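Local coordinates for adherence and virulence protein A (Streptococcus pneumoniae, PDB 6PON), which probably binds fibronectin and so contributes to pneumococcal adherence and virulence, at residues 91-94 with 95-98; 182-185 with 186-190; 218-221 with 222-226. All coordinates share one frame; numbering follows the deposited sequence.

Following the chain from the N terminus, interaction 1 (91-94 with 95-98) closes the tight turn between strand 87-93 and strand 99-107, an edge hairpin of the five-stranded antiparallel sheet. Interaction 2 (182-185 with 186-190) follows at the C-terminal end of helix 178-187, where the chain turns toward helix 192-198. Interaction 3 (218-221 with 222-226) forms the last two turns of the long helix 204-225. The three come in series, none nesting or crossing. Centres of interactions 1 and 2 lie about 25 Å apart, those of 2 and 3 about 18 Å. Interactions 2 and 3 both meet the second subunit: the helix end 182-190 of one copy packs on Lys-218 and Leu-219 of the other.

Interaction 1 (91-94 with 95-98)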
ATOM      1  N   ILE B  91      30.364   9.652 -15.437  1.00 21.99           N
ATOM      2  CA  ILE B  91      30.012  10.325 -14.191  1.00 22.04           C
ATOM      3  C   ILE B  91      29.056   9.414 -13.440  1.00 22.77           C
ATOM      4  O   ILE B  91      27.952   9.136 -13.920  1.00 25.16           O
ATOM      5  CB  ILE B  91      29.376  11.709 -14.422  1.00 24.07           C
ATOM      6  CG1 ILE B  91      30.345  12.644 -15.140  1.00 19.97           C
ATOM      7  CG2 ILE B  91      28.946  12.334 -13.097  1.00 18.52           C
ATOM      8  CD1 ILE B  91      29.702  13.931 -15.569  1.00 19.86           C
ATOM      9  N   GLU B  92      29.467   8.963 -12.256  1.00 19.61           N
ATOM     10  CA  GLU B  92      28.796   7.844 -11.611  1.00 25.15           C
ATOM     11  C   GLU B  92      28.629   8.110 -10.126  1.00 23.78           C
ATOM     12  O   GLU B  92      29.584   8.502  -9.445  1.00 20.15           O
ATOM     13  CB  GLU B  92      29.571   6.526 -11.818  1.00 23.73           C
ATOM     14  CG  GLU B  92      29.837   6.128 -13.281  1.00 24.41           C
ATOM     15  CD  GLU B  92      28.562   5.854 -14.074  1.00 28.29           C
ATOM     16  OE1 GLU B  92      27.486   5.692 -13.452  1.00 32.67           O
ATOM     17  OE2 GLU B  92      28.625   5.816 -15.322  1.00 30.93           O
ATOM     18  N   GLN B  93      27.413   7.884  -9.634  1.00 23.66           N
ATOM     19  CA  GLN B  93      27.177   7.781  -8.203  1.00 21.75           C
ATOM     20  C   GLN B  93      27.573   6.387  -7.730  1.00 21.64           C
ATOM     21  O   GLN B  93      27.320   5.392  -8.415  1.00 24.81           O
ATOM     22  CB  GLN B  93      25.702   8.048  -7.896  1.00 20.55           C
ATOM     23  CG  GLN B  93      25.322   7.968  -6.441  1.00 19.95           C
ATOM     24  CD  GLN B  93      23.848   8.228  -6.230  1.00 22.87           C
ATOM     25  OE1 GLN B  93      23.057   8.216  -7.182  1.00 21.52           O
ATOM     26  NE2 GLN B  93      23.470   8.487  -4.986  1.00 20.12           N
ATOM     27  N   VAL B  94      28.198   6.313  -6.559  1.00 22.96           N
ATOM     28  CA  VAL B  94      28.439   5.020  -5.923  1.00 25.23           C
ATOM     29  C   VAL B  94      27.151   4.590  -5.236  1.00 24.16           C
ATOM     30  O   VAL B  94      26.761   5.171  -4.222  1.00 27.26           O
ATOM     31  CB  VAL B  94      29.593   5.077  -4.918  1.00 26.81           C
ATOM     32  CG1 VAL B  94      29.843   3.685  -4.363  1.00 22.30           C
ATOM     33  CG2 VAL B  94      30.843   5.640  -5.560  1.00 20.22           C
ATOM     34  N   GLU B  95      26.491   3.575  -5.782  1.00 28.69           N
ATOM     35  CA  GLU B  95      25.295   2.993  -5.153  1.00 26.21           C
ATOM     36  C   GLU B  95      24.280   4.122  -4.962  1.00 26.21           C
ATOM     37  O   GLU B  95      24.013   4.866  -5.921  1.00 25.67           O
ATOM     38  CB  GLU B  95      25.716   2.257  -3.882  1.00 24.11           C
ATOM     39  CG  GLU B  95      26.235   0.850  -4.106  1.00 30.92           C
ATOM     40  CD  GLU B  95      25.287  -0.015  -4.964  1.00 40.17           C
ATOM     41  OE1 GLU B  95      25.713  -0.458  -6.061  1.00 45.10           O
ATOM     42  OE2 GLU B  95      24.126  -0.255  -4.552  1.00 33.17           O
ATOM     43  N   ASN B  96      23.706   4.300  -3.770  1.00 25.11           N
ATOM     44  CA  ASN B  96      22.887   5.463  -3.457  1.00 26.67           C
ATOM     45  C   ASN B  96      23.522   6.280  -2.344  1.00 26.14           C
ATOM     46  O   ASN B  96      22.833   6.994  -1.617  1.00 24.84           O
ATOM     47  CB  ASN B  96      21.462   5.068  -3.072  1.00 25.72           C
ATOM     48  CG  ASN B  96      20.465   6.210  -3.260  1.00 25.11           C
ATOM     49  OD1 ASN B  96      20.402   6.819  -4.327  1.00 21.89           O
ATOM     50  ND2 ASN B  96      19.678   6.501  -2.219  1.00 26.51           N
ATOM     51  N   ASP B  97      24.840   6.181  -2.202  1.00 27.44           N
ATOM     52  CA  ASP B  97      25.547   6.955  -1.198  1.00 21.78           C
ATOM     53  C   ASP B  97      25.859   8.346  -1.753  1.00 21.09           C
ATOM     54  O   ASP B  97      25.640   8.632  -2.930  1.00 21.36           O
ATOM     55  CB  ASP B  97      26.819   6.224  -0.779  1.00 24.17           C
ATOM     56  CG  ASP B  97      27.301   6.615   0.612  1.00 31.05           C
ATOM     57  OD1 ASP B  97      26.828   7.628   1.187  1.00 22.86           O
ATOM     58  OD2 ASP B  97      28.183   5.897   1.126  1.00 36.24           O
ATOM     59  N   ARG B  98      26.363   9.222  -0.886  1.00 20.49           N
ATOM     60  CA  ARG B  98      26.685  10.600  -1.261  1.00 19.45           C
ATOM     61  C   ARG B  98      28.133  10.709  -1.748  1.00 23.95           C
ATOM     62  O   ARG B  98      28.969  11.409  -1.176  1.00 23.25           O
ATOM     63  CB  ARG B  98      26.416  11.542  -0.090  1.00 19.09           C
ATOM     64  CG  ARG B  98      24.908  11.737   0.266  1.00 23.95           C
ATOM     65  CD  ARG B  98      24.733  12.245   1.699  1.00 16.95           C
ATOM     66  NE  ARG B  98      25.497  11.351   2.559  1.00 29.17           N
ATOM     67  CZ  ARG B  98      25.979  11.665   3.756  1.00 31.26           C
ATOM     68  NH1 ARG B  98      25.792  12.880   4.262  1.00 34.77           N
ATOM     69  NH2 ARG B  98      26.692  10.767   4.425  1.00 35.09           N
TER
HETATM   70  O   HOH W   1      24.242   4.355  -8.474  1.00 23.57           O
HETATM   71  O   HOH W   2      21.076   5.871  -6.650  1.00 27.37           O
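Gln-93 reaches over the turn that follows its strand and binds the backbone of Asp-97. Its CG stands anti to the backbone N (chi1 180°) and the chain stays extended, which carries the amide past Glu-95 O, 3.4 Å from Gln-93 CG. Gln-93 NE2 then donates to Asp-97 O at 3.0 Å, almost straight (172°) and within the plane of its own amide, though tilted from the carbonyl plane of Asp-97. The same nitrogen also meets Gly-5 O, so two backbone carbonyls hold the group. Beside it the amide of Asn-96 is turned by 46°; a water lies within hydrogen-bonding distance of Gln-93 OE1 and Asn-96 OD1, while Asn-96 ND2 goes to Gln-200 O. The turn itself is type II', from Val-94 to Asp-97, closed by Asp-97 N to Val-94 O at 3.0 Å. Glu-95 takes the positive phi, and its carboxylate leads away to Asn-172. Another water donates to Gln-93 O and to Glu-95 O, the latter at 2.6 Å. Polar groups thus bind the turn more than apolar packing: Gln-93 NE2 and one water serve carbonyls left over by the turn's own bond, the other water lying between the side-chain amides.

Interaction 2 (182-185 with 186-190); sequences FEIL and QTQEL
Phe-182 meets Gln-186 one helical turn on, ring edge to side-chain oxygen: the extended chain of Gln-186 brings its OE1 near the ring plane, 3.6 Å from Phe-182 CE1, with amide and ring almost perpendicular (86°). Gln-186 NE2 is bound to Glu-211 of the second subunit, and Gln-186 N to Phe-182 O. Glu-183 contributes its carbonyl, which accepts from Thr-187 twice: Thr-187 OG1 at 2.8 Å and Thr-187 N at 3.0 Å arrive from opposite faces of the carbonyl plane. A chi1 of 68° sets the hydroxyl back over the preceding turn to make this bond. Ile-184 O takes Gln-188 N at 2.8 Å, and Ile-184 CG2 lies against the bent chain of Gln-188, whose OE1 accepts from Asn-194. Leu-185 CD2 touches Leu-190 CD1 at 3.8 Å, the two side chains crossing at about a right angle, while a water donates to both Leu-185 O and Gln-188 O. Leu-185 O also receives Lys-218 NZ of the second subunit. This is a helix C-terminus: Gln-188 leaves helical angles and a leucine beyond it folds back on the last turn, beside the subunit interface.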
ATOM      1  N   PHE B 182       9.347  -6.692  -0.205  1.00 25.47           N
ATOM      2  CA  PHE B 182       8.055  -7.109   0.336  1.00 22.93           C
ATOM      3  C   PHE B 182       8.189  -7.515   1.800  1.00 24.58           C
ATOM      4  O   PHE B 182       7.445  -7.037   2.664  1.00 24.69           O
ATOM      5  CB  PHE B 182       7.503  -8.260  -0.516  1.00 24.75           C
ATOM      6  CG  PHE B 182       6.052  -8.564  -0.284  1.00 24.26           C
ATOM      7  CD1 PHE B 182       5.659  -9.370   0.780  1.00 24.30           C
ATOM      8  CD2 PHE B 182       5.084  -8.081  -1.151  1.00 23.17           C
ATOM      9  CE1 PHE B 182       4.322  -9.673   0.988  1.00 25.52           C
ATOM     10  CE2 PHE B 182       3.743  -8.367  -0.946  1.00 23.66           C
ATOM     11  CZ  PHE B 182       3.363  -9.168   0.125  1.00 23.29           C
ATOM     12  N   GLU B 183       9.152  -8.389   2.091  1.00 26.63           N
ATOM     13  CA  GLU B 183       9.448  -8.792   3.465  1.00 30.41           C
ATOM     14  C   GLU B 183       9.647  -7.581   4.368  1.00 30.14           C
ATOM     15  O   GLU B 183       9.074  -7.507   5.464  1.00 31.68           O
ATOM     16  CB  GLU B 183      10.694  -9.685   3.466  1.00 33.71           C
ATOM     17  CG  GLU B 183      11.417  -9.832   4.803  1.00 40.78           C
ATOM     18  CD  GLU B 183      12.787 -10.518   4.658  1.00 50.85           C
ATOM     19  OE1 GLU B 183      13.517 -10.590   5.678  1.00 54.00           O
ATOM     20  OE2 GLU B 183      13.127 -10.983   3.533  1.00 39.67           O
ATOM     21  N   ILE B 184      10.464  -6.624   3.917  1.00 26.31           N
ATOM     22  CA  ILE B 184      10.709  -5.411   4.694  1.00 27.16           C
ATOM     23  C   ILE B 184       9.411  -4.656   4.940  1.00 23.19           C
ATOM     24  O   ILE B 184       9.174  -4.145   6.038  1.00 21.74           O
ATOM     25  CB  ILE B 184      11.743  -4.517   3.983  1.00 21.41           C
ATOM     26  CG1 ILE B 184      13.123  -5.175   4.014  1.00 25.44           C
ATOM     27  CG2 ILE B 184      11.798  -3.160   4.631  1.00 18.74           C
ATOM     28  CD1 ILE B 184      14.169  -4.411   3.255  1.00 21.51           C
ATOM     29  N   LEU B 185       8.568  -4.540   3.918  1.00 22.53           N
ATOM     30  CA  LEU B 185       7.350  -3.763   4.076  1.00 22.68           C
ATOM     31  C   LEU B 185       6.277  -4.525   4.845  1.00 23.64           C
ATOM     32  O   LEU B 185       5.397  -3.899   5.440  1.00 24.53           O
ATOM     33  CB  LEU B 185       6.812  -3.340   2.713  1.00 19.37           C
ATOM     34  CG  LEU B 185       7.717  -2.469   1.860  1.00 19.87           C
ATOM     35  CD1 LEU B 185       7.156  -2.417   0.453  1.00 16.82           C
ATOM     36  CD2 LEU B 185       7.874  -1.051   2.454  1.00 12.94           C
ATOM     37  N   GLN B 186       6.352  -5.858   4.857  1.00 26.70           N
ATOM     38  CA  GLN B 186       5.402  -6.656   5.618  1.00 31.75           C
ATOM     39  C   GLN B 186       5.709  -6.641   7.105  1.00 28.65           C
ATOM     40  O   GLN B 186       4.791  -6.693   7.929  1.00 30.96           O
ATOM     41  CB  GLN B 186       5.411  -8.094   5.112  1.00 30.95           C
ATOM     42  CG  GLN B 186       4.405  -9.014   5.802  1.00 32.54           C
ATOM     43  CD  GLN B 186       4.049 -10.174   4.909  1.00 30.94           C
ATOM     44  OE1 GLN B 186       4.932 -10.784   4.326  1.00 26.70           O
ATOM     45  NE2 GLN B 186       2.771 -10.462   4.763  1.00 38.75           N
ATOM     46  N   THR B 187       6.986  -6.588   7.462  1.00 28.17           N
ATOM     47  CA  THR B 187       7.417  -6.837   8.828  1.00 30.65           C
ATOM     48  C   THR B 187       8.086  -5.650   9.512  1.00 36.35           C
ATOM     49  O   THR B 187       7.966  -5.526  10.734  1.00 40.70           O
ATOM     50  CB  THR B 187       8.391  -8.020   8.875  1.00 32.50           C
ATOM     51  OG1 THR B 187       9.610  -7.652   8.220  1.00 29.68           O
ATOM     52  CG2 THR B 187       7.777  -9.264   8.199  1.00 31.48           C
ATOM     53  N   GLN B 188       8.792  -4.788   8.785  1.00 33.30           N
ATOM     54  CA  GLN B 188       9.568  -3.746   9.443  1.00 33.37           C
ATOM     55  C   GLN B 188       8.705  -2.532   9.755  1.00 34.24           C
ATOM     56  O   GLN B 188       7.686  -2.276   9.106  1.00 33.59           O
ATOM     57  CB  GLN B 188      10.764  -3.325   8.587  1.00 29.87           C
ATOM     58  CG  GLN B 188      11.819  -4.397   8.445  1.00 28.82           C
ATOM     59  CD  GLN B 188      12.579  -4.623   9.735  1.00 34.59           C
ATOM     60  OE1 GLN B 188      13.125  -3.686  10.328  1.00 35.11           O
ATOM     61  NE2 GLN B 188      12.617  -5.864  10.179  1.00 37.11           N
ATOM     62  N   GLU B 189       9.114  -1.791  10.778  1.00 35.64           N
ATOM     63  CA  GLU B 189       8.457  -0.539  11.114  1.00 36.44           C
ATOM     64  C   GLU B 189       8.908   0.512  10.110  1.00 37.50           C
ATOM     65  O   GLU B 189      10.108   0.767   9.956  1.00 33.54           O
ATOM     66  CB  GLU B 189       8.792  -0.119  12.544  1.00 40.10           C
ATOM     67  CG  GLU B 189       7.590   0.353  13.351  1.00 43.58           C
ATOM     68  CD  GLU B 189       7.889   0.433  14.843  1.00 61.26           C
ATOM     69  OE1 GLU B 189       8.296  -0.600  15.426  1.00 62.34           O
ATOM     70  OE2 GLU B 189       7.728   1.529  15.432  1.00 61.96           O
ATOM     71  N   LEU B 190       7.955   1.093   9.400  1.00 32.01           N
ATOM     72  CA  LEU B 190       8.283   2.052   8.359  1.00 26.02           C
ATOM     73  C   LEU B 190       8.260   3.478   8.872  1.00 25.76           C
ATOM     74  O   LEU B 190       7.763   4.381   8.196  1.00 24.56           O
ATOM     75  CB  LEU B 190       7.329   1.859   7.192  1.00 28.94           C
ATOM     76  CG  LEU B 190       7.236   0.360   6.854  1.00 30.69           C
ATOM     77  CD1 LEU B 190       6.232   0.100   5.725  1.00 19.86           C
ATOM     78  CD2 LEU B 190       8.627  -0.241   6.524  1.00 25.57           C
TER
HETATM   79  O   HOH W   3       4.970  -3.075   8.560  1.00 31.19           O

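Interaction 3 (218-221 with 222-226)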
ATOM      1  N   LYS B 218      -1.248   2.898   2.669  1.00 20.75           N
ATOM      2  CA  LYS B 218      -1.893   1.884   3.490  1.00 21.47           C
ATOM      3  C   LYS B 218      -3.374   2.196   3.687  1.00 22.02           C
ATOM      4  O   LYS B 218      -4.235   1.327   3.508  1.00 22.57           O
ATOM      5  CB  LYS B 218      -1.164   1.803   4.822  1.00 24.55           C
ATOM      6  CG  LYS B 218      -1.066   0.426   5.376  1.00 26.41           C
ATOM      7  CD  LYS B 218       0.113   0.315   6.324  1.00 35.43           C
ATOM      8  CE  LYS B 218      -0.216   0.868   7.691  1.00 28.57           C
ATOM      9  NZ  LYS B 218       0.977   0.806   8.570  1.00 28.63           N
ATOM     10  N   LEU B 219      -3.692   3.447   4.030  1.00 21.59           N
ATOM     11  CA  LEU B 219      -5.078   3.840   4.260  1.00 22.47           C
ATOM     12  C   LEU B 219      -5.899   3.734   2.988  1.00 23.15           C
ATOM     13  O   LEU B 219      -7.036   3.237   3.000  1.00 18.93           O
ATOM     14  CB  LEU B 219      -5.119   5.267   4.808  1.00 22.90           C
ATOM     15  CG  LEU B 219      -6.501   5.725   5.137  1.00 26.75           C
ATOM     16  CD1 LEU B 219      -6.683   6.057   6.562  1.00 24.22           C
ATOM     17  CD2 LEU B 219      -6.896   6.877   4.274  1.00 33.58           C
ATOM     18  N   SER B 220      -5.322   4.178   1.877  1.00 22.79           N
ATOM     19  CA  SER B 220      -6.010   4.153   0.595  1.00 22.72           C
ATOM     20  C   SER B 220      -6.280   2.725   0.148  1.00 18.68           C
ATOM     21  O   SER B 220      -7.344   2.424  -0.404  1.00 16.23           O
ATOM     22  CB  SER B 220      -5.161   4.901  -0.436  1.00 25.78           C
ATOM     23  OG  SER B 220      -5.637   4.667  -1.750  1.00 35.12           O
ATOM     24  N   ALA B 221      -5.327   1.827   0.388  1.00 22.08           N
ATOM     25  CA  ALA B 221      -5.546   0.434   0.032  1.00 20.72           C
ATOM     26  C   ALA B 221      -6.639  -0.167   0.890  1.00 16.98           C
ATOM     27  O   ALA B 221      -7.461  -0.943   0.399  1.00 17.13           O
ATOM     28  CB  ALA B 221      -4.246  -0.351   0.168  1.00 18.21           C
ATOM     29  N   PHE B 222      -6.671   0.202   2.173  1.00 19.17           N
ATOM     30  CA  PHE B 222      -7.694  -0.316   3.073  1.00 16.39           C
ATOM     31  C   PHE B 222      -9.077   0.116   2.607  1.00 19.96           C
ATOM     32  O   PHE B 222      -9.997  -0.707   2.506  1.00 19.45           O
ATOM     33  CB  PHE B 222      -7.421   0.160   4.507  1.00 15.93           C
ATOM     34  CG  PHE B 222      -8.352  -0.449   5.553  1.00 19.46           C
ATOM     35  CD1 PHE B 222      -9.669  -0.014   5.682  1.00 19.46           C
ATOM     36  CD2 PHE B 222      -7.902  -1.443   6.414  1.00 19.88           C
ATOM     37  CE1 PHE B 222     -10.506  -0.560   6.635  1.00 19.09           C
ATOM     38  CE2 PHE B 222      -8.731  -1.987   7.370  1.00 15.94           C
ATOM     39  CZ  PHE B 222     -10.027  -1.556   7.483  1.00 18.34           C
ATOM     40  N   ARG B 223      -9.226   1.407   2.291  1.00 18.32           N
ATOM     41  CA  ARG B 223     -10.498   1.930   1.804  1.00 19.92           C
ATOM     42  C   ARG B 223     -10.927   1.241   0.514  1.00 17.30           C
ATOM     43  O   ARG B 223     -12.089   0.850   0.361  1.00 19.88           O
ATOM     44  CB  ARG B 223     -10.396   3.440   1.593  1.00 17.32           C
ATOM     45  CG  ARG B 223     -10.277   4.218   2.869  1.00 15.79           C
ATOM     46  CD  ARG B 223     -11.439   3.885   3.813  1.00 18.13           C
ATOM     47  NE  ARG B 223     -11.587   4.879   4.880  1.00 17.29           N
ATOM     48  CZ  ARG B 223     -12.345   4.728   5.962  1.00 18.84           C
ATOM     49  NH1 ARG B 223     -13.034   3.606   6.170  1.00 19.39           N
ATOM     50  NH2 ARG B 223     -12.414   5.702   6.848  1.00 20.47           N
ATOM     51  N   ASN B 224     -10.003   1.085  -0.428  1.00 17.48           N
ATOM     52  CA  ASN B 224     -10.370   0.467  -1.698  1.00 21.20           C
ATOM     53  C   ASN B 224     -10.843  -0.967  -1.498  1.00 21.22           C
ATOM     54  O   ASN B 224     -11.833  -1.392  -2.102  1.00 17.66           O
ATOM     55  CB  ASN B 224      -9.192   0.498  -2.674  1.00 23.13           C
ATOM     56  CG  ASN B 224      -8.911   1.892  -3.211  1.00 29.92           C
ATOM     57  OD1 ASN B 224      -9.706   2.823  -3.024  1.00 28.60           O
ATOM     58  ND2 ASN B 224      -7.775   2.039  -3.900  1.00 35.37           N
ATOM     59  N   PHE B 225     -10.143  -1.720  -0.649  1.00 19.54           N
ATOM     60  CA  PHE B 225     -10.472  -3.123  -0.455  1.00 20.58           C
ATOM     61  C   PHE B 225     -11.909  -3.287   0.015  1.00 17.58           C
ATOM     62  O   PHE B 225     -12.582  -4.245  -0.378  1.00 18.05           O
ATOM     63  CB  PHE B 225      -9.479  -3.745   0.538  1.00 18.42           C
ATOM     64  CG  PHE B 225      -9.662  -5.212   0.748  1.00 15.74           C
ATOM     65  CD1 PHE B 225      -9.113  -6.121  -0.133  1.00 18.36           C
ATOM     66  CD2 PHE B 225     -10.376  -5.687   1.829  1.00 14.11           C
ATOM     67  CE1 PHE B 225      -9.280  -7.494   0.060  1.00 18.08           C
ATOM     68  CE2 PHE B 225     -10.540  -7.043   2.023  1.00 16.72           C
ATOM     69  CZ  PHE B 225      -9.986  -7.952   1.141  1.00 13.83           C
ATOM     70  N   PHE B 226     -12.401  -2.347   0.820  1.00 21.07           N
ATOM     71  CA  PHE B 226     -13.755  -2.381   1.362  1.00 20.29           C
ATOM     72  C   PHE B 226     -14.731  -1.525   0.579  1.00 23.62           C
ATOM     73  O   PHE B 226     -15.865  -1.320   1.032  1.00 25.38           O
ATOM     74  CB  PHE B 226     -13.756  -1.935   2.822  1.00 15.24           C
ATOM     75  CG  PHE B 226     -13.100  -2.918   3.728  1.00 18.63           C
ATOM     76  CD1 PHE B 226     -13.769  -4.076   4.109  1.00 14.74           C
ATOM     77  CD2 PHE B 226     -11.806  -2.727   4.148  1.00 16.24           C
ATOM     78  CE1 PHE B 226     -13.177  -4.989   4.908  1.00 12.17           C
ATOM     79  CE2 PHE B 226     -11.199  -3.641   4.965  1.00 15.13           C
ATOM     80  CZ  PHE B 226     -11.879  -4.784   5.343  1.00 14.85           C
TER
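The backbone is regular alpha helix, with four successive i to i+4 bonds of 2.9 to 3.0 Å, from Phe-222 N to Lys-218 O through Phe-225 N to Ala-221 O; Phe-226, the first residue to leave helical angles, keeps weak bonds from its N to Phe-222 O and Arg-223 O. Across the two segments the side chains touch mainly backbone. Arg-223 CG lies 3.4 Å from Leu-219 O; from there the chain bends at chi2 (-55°) and carries the guanidinium to the second subunit, where NH2 forms a salt bridge with Asp-178 and a hydrogen bond with Ile-176 O. Asn-224 folds back along the helix, CG beside its own backbone N (chi1 -72°), and places its amide carbon 3.3 Å from Ser-220 O; its ND2 stands 4.0 Å from Ser-220 OG. Phe-222 and Phe-225 rest their CB atoms on carbonyls of the preceding turn, Phe-222 CB 3.4 Å from Leu-219 O. Phe-226 brings the aromatic group together: its CE2 sits 3.4 Å above the plane of the Phe-222 ring, offset toward the rim, and Phe-225 CD2 lies 3.8 Å above the centre of the Phe-226 ring. The Phe-225 edge thus points at the face of Phe-226, whose own edge lies over Phe-222. In the second subunit, Phe-6 stacks on Phe-225, Phe-199 meets Phe-222 and Pro-173 packs on Phe-226. Together these residues make the aromatic C-terminal end of helix 204-225, partly buried against the second subunit and flanked by a lysine, Lys-218, and an arginine, Arg-223, that both bind the partner.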